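Local coordinates for protein vinylacetyl-CoA Delta-isomerase (PDB 6VJR) that probably dehydrates 4-hydroxybutyryl-CoA and isomerises vinylacetyl-CoA, using a bound FAD and a [4Fe-4S] cluster with an additional iron site, at residues A[61-66]-A[135-140]; A[10-15]-A[192-197]; A[115-120]-A[272-277]. One frame throughout, in Å; residues are numbered along the deposited sequence. Where two conformers were deposited one is given.

Contact 1 of 3, residues A[61-66]-A[135-140]; sequences SITGLK and MVQQEN
Gln137 leaves the last turn of helix 125-139 and runs straight toward the loop 61-66. Its CB lies 4.0 Å from Thr63 CG2, the first apolar touch along the chain. CG stands beside the backbone N (chi1 -76°), and with chi2 near trans the chain is extended from there, so the carboxamide ends against the loop. OE1 is the atom that carries the contact: Thr63 OG1 donates to it at 2.8 Å, approaching in the plane of the amide carbonyl with a C=O...O angle of 157°. Thr63 CG2 also presses on the same oxygen at 3.2 Å, while Ile62 CB comes no nearer than 4.3 Å to it. Ser60 OG is a further hydrogen-bond partner of OE1, and NE2 bonds to Leu71 O, so both ends of this buried amide are held and its flip is fixed.

Thr63 OG1, set between N and the carbonyl carbon (chi1 53°), also receives a weak bond from Leu65 N, in the manner of an ST turn through Gly64. Toward the surface Leu65 CD1 crosses obliquely over Gln138, 3.9 Å from its CG. This is local packing away from the cofactors: the connection between strands 57-59 and 66-68 lies along the C-terminal end of helix 125-139, where Ile62 also touches Leu130 and Val133 and Val67 of strand 66-68 touches Gln137.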
loop_
_atom_site.group_PDB
_atom_site.type_symbol
_atom_site.label_atom_id
_atom_site.label_comp_id
_atom_site.label_asym_id
_atom_site.label_seq_id
_atom_site.Cartn_x
_atom_site.Cartn_y
_atom_site.Cartn_z
ATOM N N SER A 61 7.134 17.050 41.507
ATOM C CA SER A 61 7.319 18.367 42.100
ATOM C C SER A 61 6.020 18.870 42.730
ATOM O O SER A 61 6.053 19.841 43.481
ATOM C CB SER A 61 7.804 19.391 41.080
ATOM O OG SER A 61 9.061 19.015 40.541
ATOM N N ILE A 62 4.869 18.275 42.354
ATOM C CA ILE A 62 3.599 18.691 42.934
ATOM C C ILE A 62 3.496 18.318 44.427
ATOM O O ILE A 62 3.172 19.181 45.241
ATOM C CB ILE A 62 2.420 18.193 42.082
ATOM C CG1 ILE A 62 2.527 18.821 40.699
ATOM C CG2 ILE A 62 1.084 18.532 42.755
ATOM C CD1 ILE A 62 1.495 18.381 39.674
ATOM N N THR A 63 3.781 17.048 44.755
ATOM C CA THR A 63 3.636 16.470 46.074
ATOM C C THR A 63 4.981 16.262 46.759
ATOM O O THR A 63 4.995 16.030 47.980
ATOM C CB THR A 63 2.893 15.127 46.026
ATOM O OG1 THR A 63 3.561 14.298 45.066
ATOM C CG2 THR A 63 1.428 15.271 45.642
ATOM N N GLY A 64 6.092 16.258 45.995
ATOM C CA GLY A 64 7.382 15.916 46.573
ATOM C C GLY A 64 7.501 14.420 46.847
ATOM O O GLY A 64 8.353 14.003 47.605
ATOM N N LEU A 65 6.617 13.618 46.239
ATOM C CA LEU A 65 6.584 12.173 46.439
ATOM C C LEU A 65 7.114 11.473 45.205
ATOM O O LEU A 65 7.017 12.036 44.134
ATOM C CB LEU A 65 5.153 11.690 46.645
ATOM C CG LEU A 65 4.413 12.216 47.870
ATOM C CD1 LEU A 65 2.935 11.811 47.796
ATOM C CD2 LEU A 65 5.090 11.672 49.125
ATOM N N LYS A 66 7.634 10.242 45.402
ATOM C CA LYS A 66 7.779 9.304 44.322
ATOM C C LYS A 66 6.388 8.760 43.982
ATOM O O LYS A 66 5.707 8.222 44.873
ATOM C CB LYS A 66 8.729 8.178 44.734
ATOM C CG LYS A 66 9.078 7.257 43.586
ATOM C CD LYS A 66 10.372 7.718 42.910
ATOM C CE LYS A 66 11.620 7.091 43.482
ATOM N NZ LYS A 66 12.188 6.103 42.550
ATOM N N MET A 135 -4.117 14.358 45.964
ATOM C CA MET A 135 -4.836 13.221 46.526
ATOM C C MET A 135 -4.468 11.931 45.780
ATOM O O MET A 135 -4.030 10.967 46.391
ATOM C CB MET A 135 -6.349 13.463 46.487
ATOM C CG MET A 135 -7.184 12.309 47.021
ATOM S SD MET A 135 -8.963 12.593 46.899
ATOM C CE MET A 135 -9.289 12.396 45.141
ATOM N N VAL A 136 -4.648 11.896 44.450
ATOM C CA VAL A 136 -4.505 10.641 43.740
ATOM C C VAL A 136 -3.053 10.164 43.737
ATOM O O VAL A 136 -2.802 8.964 43.721
ATOM C CB VAL A 136 -5.140 10.678 42.338
ATOM C CG1 VAL A 136 -6.612 11.029 42.407
ATOM C CG2 VAL A 136 -4.471 11.630 41.385
ATOM N N GLN A 137 -2.111 11.100 43.723
ATOM C CA GLN A 137 -0.695 10.775 43.863
ATOM C C GLN A 137 -0.346 10.143 45.216
ATOM O O GLN A 137 0.425 9.190 45.282
ATOM C CB GLN A 137 0.170 12.004 43.613
ATOM C CG GLN A 137 0.298 12.363 42.134
ATOM C CD GLN A 137 1.356 13.420 41.865
ATOM O OE1 GLN A 137 1.957 14.024 42.786
ATOM N NE2 GLN A 137 1.523 13.671 40.575
ATOM N N GLN A 138 -0.856 10.732 46.295
ATOM C CA GLN A 138 -0.628 10.216 47.633
ATOM C C GLN A 138 -1.179 8.800 47.788
ATOM O O GLN A 138 -0.523 7.953 48.390
ATOM C CB GLN A 138 -1.310 11.092 48.680
ATOM C CG GLN A 138 -0.766 12.506 48.767
ATOM C CD GLN A 138 -1.468 13.331 49.828
ATOM O OE1 GLN A 138 -2.701 13.458 49.874
ATOM N NE2 GLN A 138 -0.677 13.859 50.735
ATOM N N GLU A 139 -2.376 8.560 47.254
ATOM C CA GLU A 139 -3.087 7.306 47.441
ATOM C C GLU A 139 -2.714 6.263 46.375
ATOM O O GLU A 139 -2.927 5.081 46.606
ATOM C CB GLU A 139 -4.588 7.576 47.494
ATOM C CG GLU A 139 -4.974 8.501 48.640
ATOM C CD GLU A 139 -6.456 8.757 48.854
ATOM O OE1 GLU A 139 -6.813 9.693 49.630
ATOM O OE2 GLU A 139 -7.266 8.033 48.241
ATOM N N ASN A 140 -2.099 6.687 45.267
ATOM C CA ASN A 140 -1.623 5.813 44.191
ATOM C C ASN A 140 -2.777 5.106 43.483
ATOM O O ASN A 140 -2.805 3.879 43.441
ATOM C CB ASN A 140 -0.542 4.844 44.653
ATOM C CG ASN A 140 0.265 4.298 43.503
ATOM O OD1 ASN A 140 0.156 4.760 42.358
ATOM N ND2 ASN A 140 1.064 3.295 43.768
#

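Contact 2 of 3, residues A[10-15]-A[192-197]; sequences ESLRGR and NSHWII
Helix 5-11 runs out into a turn that passes through Gly14 with positive phi, and this turn faces the approach to strand 195-198, with Leu12 and Asn192 7.0 Å apart at their CA atoms. Arg15 makes the principal grip. Its chain bends at chi3 (-64°) and presents the guanidinium end-on, so that NH1 at 2.9 Å and NH2 at 3.2 Å both donate to Ser193 O. The oxygen lies in the guanidinium plane, whereas both nitrogens stand above the plane of the carbonyl. Leu12 CD2 covers the centre of one guanidinium face, 3.7 Å above it, and the same methyl lies 3.8 Å from Asn192 O.

Beside this grip, His194 NE2 donates to Ser11 OG at 2.9 Å, with the oxygen 3° out of the imidazole plane. Ser11 OG is also bonded to Tyr8 O, and His194 ND1 to Val142 N, so the ring is held at both nitrogens. If ND1 accepts from that amide, the imidazole is neutral, which would suit the nearby positive charge of Arg15.

The arrangement is a helix C-terminus and its following turn docked onto the lead-in to a sheet strand. It joins the N-terminal helix to the four-stranded mixed sheet of the HpaB N-terminal region, in which strand 143-146, paired in parallel with 195-198, includes the FAD-binding Gly145.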
loop_
_atom_site.group_PDB
_atom_site.type_symbol
_atom_site.label_atom_id
_atom_site.label_comp_id
_atom_site.label_asym_id
_atom_site.label_seq_id
_atom_site.Cartn_x
_atom_site.Cartn_y
_atom_site.Cartn_z
ATOM N N GLU A 10 -6.914 -5.945 45.903
ATOM C CA GLU A 10 -7.696 -5.891 47.116
ATOM C C GLU A 10 -8.539 -4.616 47.201
ATOM O O GLU A 10 -9.662 -4.694 47.669
ATOM C CB GLU A 10 -6.726 -5.986 48.290
ATOM C CG GLU A 10 -7.425 -6.055 49.641
ATOM C CD GLU A 10 -8.417 -7.191 49.825
ATOM O OE1 GLU A 10 -8.201 -8.321 49.303
ATOM O OE2 GLU A 10 -9.434 -6.915 50.515
ATOM N N SER A 11 -8.030 -3.474 46.711
ATOM C CA SER A 11 -8.747 -2.200 46.735
ATOM C C SER A 11 -10.018 -2.228 45.859
ATOM O O SER A 11 -10.904 -1.383 46.042
ATOM C CB SER A 11 -7.848 -1.054 46.248
ATOM O OG SER A 11 -7.808 -1.013 44.805
ATOM N N LEU A 12 -10.135 -3.217 44.950
ATOM C CA LEU A 12 -11.289 -3.331 44.044
ATOM C C LEU A 12 -12.407 -4.195 44.622
ATOM O O LEU A 12 -13.464 -4.333 43.993
ATOM C CB LEU A 12 -10.875 -3.940 42.703
ATOM C CG LEU A 12 -9.902 -3.123 41.857
ATOM C CD1 LEU A 12 -9.608 -3.849 40.557
ATOM C CD2 LEU A 12 -10.458 -1.730 41.622
ATOM N N ARG A 13 -12.125 -4.864 45.745
ATOM C CA ARG A 13 -13.062 -5.803 46.358
ATOM C C ARG A 13 -14.065 -5.072 47.243
ATOM O O ARG A 13 -13.743 -4.127 47.958
ATOM C CB ARG A 13 -12.376 -6.870 47.205
ATOM C CG ARG A 13 -11.557 -7.845 46.381
ATOM C CD ARG A 13 -11.017 -8.951 47.261
ATOM N NE ARG A 13 -10.214 -9.921 46.517
ATOM C CZ ARG A 13 -10.724 -10.891 45.773
ATOM N NH1 ARG A 13 -12.032 -11.074 45.702
ATOM N NH2 ARG A 13 -9.905 -11.714 45.145
ATOM N N GLY A 14 -15.307 -5.551 47.200
ATOM C CA GLY A 14 -16.297 -5.105 48.152
ATOM C C GLY A 14 -16.884 -3.737 47.832
ATOM O O GLY A 14 -17.468 -3.161 48.764
ATOM N N ARG A 15 -16.786 -3.252 46.563
ATOM C CA ARG A 15 -17.202 -1.886 46.248
ATOM C C ARG A 15 -18.664 -1.749 45.827
ATOM O O ARG A 15 -19.234 -0.645 45.838
ATOM C CB ARG A 15 -16.327 -1.234 45.188
ATOM C CG ARG A 15 -14.849 -1.323 45.551
ATOM C CD ARG A 15 -14.025 -0.315 44.757
ATOM N NE ARG A 15 -14.073 -0.619 43.325
ATOM C CZ ARG A 15 -13.618 0.170 42.356
ATOM N NH1 ARG A 15 -12.980 1.287 42.658
ATOM N NH2 ARG A 15 -13.769 -0.170 41.100
ATOM N N ASN A 192 -12.392 -0.876 36.729
ATOM C CA ASN A 192 -11.126 -1.154 37.379
ATOM C C ASN A 192 -10.486 0.108 37.956
ATOM O O ASN A 192 -9.382 0.033 38.434
ATOM C CB ASN A 192 -10.168 -1.831 36.395
ATOM C CG ASN A 192 -10.714 -3.142 35.881
ATOM O OD1 ASN A 192 -11.641 -3.714 36.459
ATOM N ND2 ASN A 192 -10.132 -3.648 34.807
ATOM N N SER A 193 -11.178 1.246 37.881
ATOM C CA SER A 193 -10.653 2.535 38.285
ATOM C C SER A 193 -11.202 2.934 39.663
ATOM O O SER A 193 -12.272 2.474 40.076
ATOM C CB SER A 193 -11.023 3.606 37.268
ATOM O OG SER A 193 -10.518 3.378 35.949
ATOM N N HIS A 194 -10.496 3.858 40.324
ATOM C CA HIS A 194 -10.910 4.467 41.582
ATOM C C HIS A 194 -11.703 5.763 41.360
ATOM O O HIS A 194 -12.665 6.045 42.087
ATOM C CB HIS A 194 -9.702 4.681 42.498
ATOM C CG HIS A 194 -8.947 3.442 42.809
ATOM N ND1 HIS A 194 -7.730 3.174 42.227
ATOM C CD2 HIS A 194 -9.250 2.356 43.536
ATOM C CE1 HIS A 194 -7.277 2.007 42.687
ATOM N NE2 HIS A 194 -8.204 1.475 43.465
ATOM N N TRP A 195 -11.235 6.587 40.423
ATOM C CA TRP A 195 -11.874 7.827 40.022
ATOM C C TRP A 195 -11.986 7.855 38.506
ATOM O O TRP A 195 -11.125 7.297 37.835
ATOM C CB TRP A 195 -11.085 9.051 40.468
ATOM C CG TRP A 195 -11.059 9.217 41.959
ATOM C CD1 TRP A 195 -10.253 8.610 42.868
ATOM C CD2 TRP A 195 -11.945 10.061 42.703
ATOM N NE1 TRP A 195 -10.568 9.029 44.137
ATOM C CE2 TRP A 195 -11.605 9.919 44.062
ATOM C CE3 TRP A 195 -12.956 10.955 42.343
ATOM C CZ2 TRP A 195 -12.275 10.608 45.059
ATOM C CZ3 TRP A 195 -13.630 11.621 43.331
ATOM C CH2 TRP A 195 -13.282 11.456 44.668
ATOM N N ILE A 196 -12.991 8.571 38.015
ATOM C CA ILE A 196 -13.223 8.777 36.591
ATOM C C ILE A 196 -13.411 10.278 36.366
ATOM O O ILE A 196 -14.167 10.930 37.115
ATOM C CB ILE A 196 -14.457 7.989 36.160
ATOM C CG1 ILE A 196 -14.198 6.469 36.331
ATOM C CG2 ILE A 196 -14.814 8.340 34.727
ATOM C CD1 ILE A 196 -15.434 5.615 36.367
ATOM N N ILE A 197 -12.652 10.839 35.405
ATOM C CA ILE A 197 -12.777 12.243 35.049
ATOM C C ILE A 197 -13.631 12.372 33.789
ATOM O O ILE A 197 -13.250 11.911 32.715
ATOM C CB ILE A 197 -11.403 12.904 34.844
ATOM C CG1 ILE A 197 -10.483 12.746 36.071
ATOM C CG2 ILE A 197 -11.621 14.382 34.548
ATOM C CD1 ILE A 197 -9.088 13.265 35.887
#

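Contact 3 of 3, residues A[115-120]-A[272-277]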
loop_
_atom_site.group_PDB
_atom_site.type_symbol
_atom_site.label_atom_id
_atom_site.label_comp_id
_atom_site.label_asym_id
_atom_site.label_seq_id
_atom_site.Cartn_x
_atom_site.Cartn_y
_atom_site.Cartn_z
ATOM N N PHE A 115 -5.440 25.860 33.975
ATOM C CA PHE A 115 -4.647 27.056 34.175
ATOM C C PHE A 115 -5.126 28.186 33.263
ATOM O O PHE A 115 -5.280 29.336 33.704
ATOM C CB PHE A 115 -3.168 26.717 33.966
ATOM C CG PHE A 115 -2.242 27.888 34.251
ATOM C CD1 PHE A 115 -2.030 28.871 33.298
ATOM C CD2 PHE A 115 -1.544 27.972 35.445
ATOM C CE1 PHE A 115 -1.138 29.886 33.524
ATOM C CE2 PHE A 115 -0.672 29.017 35.679
ATOM C CZ PHE A 115 -0.474 29.971 34.720
ATOM N N GLU A 116 -5.398 27.832 31.996
ATOM C CA GLU A 116 -5.770 28.816 30.998
ATOM C C GLU A 116 -7.210 29.278 31.187
ATOM O O GLU A 116 -7.469 30.445 30.957
ATOM C CB GLU A 116 -5.450 28.343 29.587
ATOM C CG GLU A 116 -3.932 28.317 29.391
ATOM C CD GLU A 116 -3.405 27.937 28.020
ATOM O OE1 GLU A 116 -3.836 28.628 27.070
ATOM O OE2 GLU A 116 -2.544 27.025 27.917
ATOM N N ILE A 117 -8.132 28.407 31.612
ATOM C CA ILE A 117 -9.467 28.854 31.942
ATOM C C ILE A 117 -9.398 29.929 33.020
ATOM O O ILE A 117 -10.034 30.973 32.886
ATOM C CB ILE A 117 -10.355 27.693 32.410
ATOM C CG1 ILE A 117 -10.478 26.596 31.357
ATOM C CG2 ILE A 117 -11.713 28.239 32.826
ATOM C CD1 ILE A 117 -11.174 25.338 31.822
ATOM N N ASP A 118 -8.630 29.653 34.093
ATOM C CA ASP A 118 -8.524 30.542 35.244
ATOM C C ASP A 118 -7.914 31.887 34.853
ATOM O O ASP A 118 -8.353 32.935 35.349
ATOM C CB ASP A 118 -7.716 29.915 36.366
ATOM C CG ASP A 118 -8.362 28.720 37.056
ATOM O OD1 ASP A 118 -9.572 28.426 36.774
ATOM O OD2 ASP A 118 -7.661 28.086 37.883
ATOM N N GLU A 119 -6.898 31.839 33.987
ATOM C CA GLU A 119 -6.236 33.036 33.477
ATOM C C GLU A 119 -7.269 33.980 32.859
ATOM O O GLU A 119 -7.209 35.176 33.081
ATOM C CB GLU A 119 -5.102 32.602 32.546
ATOM C CG GLU A 119 -4.191 33.701 32.021
ATOM C CD GLU A 119 -3.113 33.077 31.137
ATOM O OE1 GLU A 119 -3.422 32.198 30.278
ATOM O OE2 GLU A 119 -1.945 33.440 31.340
ATOM N N LYS A 120 -8.238 33.440 32.109
ATOM C CA LYS A 120 -9.243 34.272 31.469
ATOM C C LYS A 120 -10.381 34.644 32.430
ATOM O O LYS A 120 -10.839 35.786 32.425
ATOM C CB LYS A 120 -9.797 33.547 30.240
ATOM C CG LYS A 120 -10.870 34.344 29.535
ATOM C CD LYS A 120 -11.426 33.681 28.295
ATOM C CE LYS A 120 -12.547 34.511 27.725
ATOM N NZ LYS A 120 -13.137 33.792 26.586
ATOM N N HIS A 272 -16.882 24.577 34.289
ATOM C CA HIS A 272 -18.294 24.779 34.568
ATOM C C HIS A 272 -18.822 25.923 33.697
ATOM O O HIS A 272 -18.912 27.050 34.163
ATOM C CB HIS A 272 -18.499 25.053 36.062
ATOM C CG HIS A 272 -19.914 25.363 36.442
ATOM N ND1 HIS A 272 -21.007 24.679 35.972
ATOM C CD2 HIS A 272 -20.419 26.337 37.205
ATOM C CE1 HIS A 272 -22.119 25.189 36.482
ATOM N NE2 HIS A 272 -21.792 26.206 37.207
ATOM N N GLY A 273 -19.100 25.639 32.422
ATOM C CA GLY A 273 -19.743 26.583 31.524
ATOM C C GLY A 273 -18.822 27.339 30.563
ATOM O O GLY A 273 -19.327 28.070 29.705
ATOM N N GLU A 274 -17.493 27.199 30.694
ATOM C CA GLU A 274 -16.550 27.913 29.841
ATOM C C GLU A 274 -16.345 27.117 28.547
ATOM O O GLU A 274 -15.307 26.498 28.301
ATOM C CB GLU A 274 -15.251 28.132 30.603
ATOM C CG GLU A 274 -15.424 28.907 31.907
ATOM C CD GLU A 274 -15.757 28.090 33.140
ATOM O OE1 GLU A 274 -15.777 26.831 33.074
ATOM O OE2 GLU A 274 -15.998 28.754 34.200
ATOM N N TYR A 275 -17.392 27.138 27.732
ATOM C CA TYR A 275 -17.517 26.303 26.557
ATOM C C TYR A 275 -16.386 26.508 25.559
ATOM O O TYR A 275 -16.074 25.586 24.814
ATOM C CB TYR A 275 -18.863 26.597 25.887
ATOM C CG TYR A 275 -19.044 28.023 25.429
ATOM C CD1 TYR A 275 -18.661 28.407 24.151
ATOM C CD2 TYR A 275 -19.599 28.971 26.266
ATOM C CE1 TYR A 275 -18.806 29.708 23.724
ATOM C CE2 TYR A 275 -19.763 30.274 25.846
ATOM C CZ TYR A 275 -19.354 30.639 24.581
ATOM O OH TYR A 275 -19.543 31.940 24.247
ATOM N N GLU A 276 -15.834 27.723 25.516
ATOM C CA GLU A 276 -14.783 28.044 24.571
ATOM C C GLU A 276 -13.496 27.273 24.844
ATOM O O GLU A 276 -12.620 27.277 23.977
ATOM C CB GLU A 276 -14.532 29.550 24.503
ATOM C CG GLU A 276 -13.821 30.137 25.711
ATOM C CD GLU A 276 -14.625 30.514 26.953
ATOM O OE1 GLU A 276 -14.089 31.414 27.654
ATOM O OE2 GLU A 276 -15.728 29.942 27.237
ATOM N N PHE A 277 -13.367 26.621 26.020
ATOM C CA PHE A 277 -12.166 25.859 26.332
ATOM C C PHE A 277 -12.344 24.373 26.081
ATOM O O PHE A 277 -11.384 23.622 26.243
ATOM C CB PHE A 277 -11.687 26.092 27.771
ATOM C CG PHE A 277 -11.056 27.457 27.946
ATOM C CD1 PHE A 277 -9.695 27.618 27.737
ATOM C CD2 PHE A 277 -11.814 28.567 28.323
ATOM C CE1 PHE A 277 -9.104 28.859 27.925
ATOM C CE2 PHE A 277 -11.219 29.808 28.495
ATOM C CZ PHE A 277 -9.878 29.952 28.282
#
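Lys120 has CG anti to the backbone N (chi1 179°) and every later torsion near trans, so its ammonium is carried a full chain length from helix 101-121. Glu276 meets it with CG in the crowded position between N and the carbonyl carbon (chi1 73°) and a further bend at chi2, which curls the carboxylate back toward the helix. The two tips meet in a salt bridge, Lys120 NZ to Glu276 OE1 at 2.8 Å, with the nitrogen above the carboxylate plane. OE1 is shared with His121 NE2 of the same helix, so a single oxygen ties down two consecutive helix residues.

Phe277, whose CG is anti to the carbonyl carbon, beside its backbone N, lays its ring against the helix. Ile117 CG1 sits over one face in a CH-pi contact, 3.9 Å from the ring centroid and 23° off the normal, displaced toward the CG end of the ring. Lys120 CD lies at the ring edge, 3.9 Å from Phe277 CE2, and Glu116 O is 3.6 Å from Phe277 CZ.

This loop joins strand 269-272, an outermost strand of the four-stranded sheet within the chain, to helix 278-292, and it packs there across the C-terminal part of helix 101-121. Glu274 is the centre of an inverse gamma turn, and Phe277 N bonds back to Glu274 O, which keeps the connection compact.

The other branch of Ile117, CG2, anti to the backbone N, touches Glu274 CG at 3.9 Å, the two side chains crossing at about a right angle. The Glu274 chain bends at chi2 so that OE1, through its syn lone pair, accepts from His272 N at 2.8 Å. Its other oxygen bonds to Tyr125 OH at the start of helix 125-139, which satisfies the buried carboxylate on both sides.

Contacts 1 and 2 touch: Met135 CE packs on Trp195 CZ2 at 3.5 Å, joining helix 125-139 to strand 195-198, and their centres are 18 Å apart. Contact 1 is nested within the loop that contact 2 closes. Contact 3 crosses both along the chain and stays apart, its nearest atoms about 11 Å from either, though the consecutive helices 101-121 and 125-139 connect it to contact 1. Contact 2 comes close to the cofactors, the Ser193 side chain being about 8 Å from FAD and about 10 Å from the iron-sulfur cluster. At contact 3, Phe277 is about 11 Å from FAD-binding Met147, side chain to side chain, whereas contact 1 is remote from these sites.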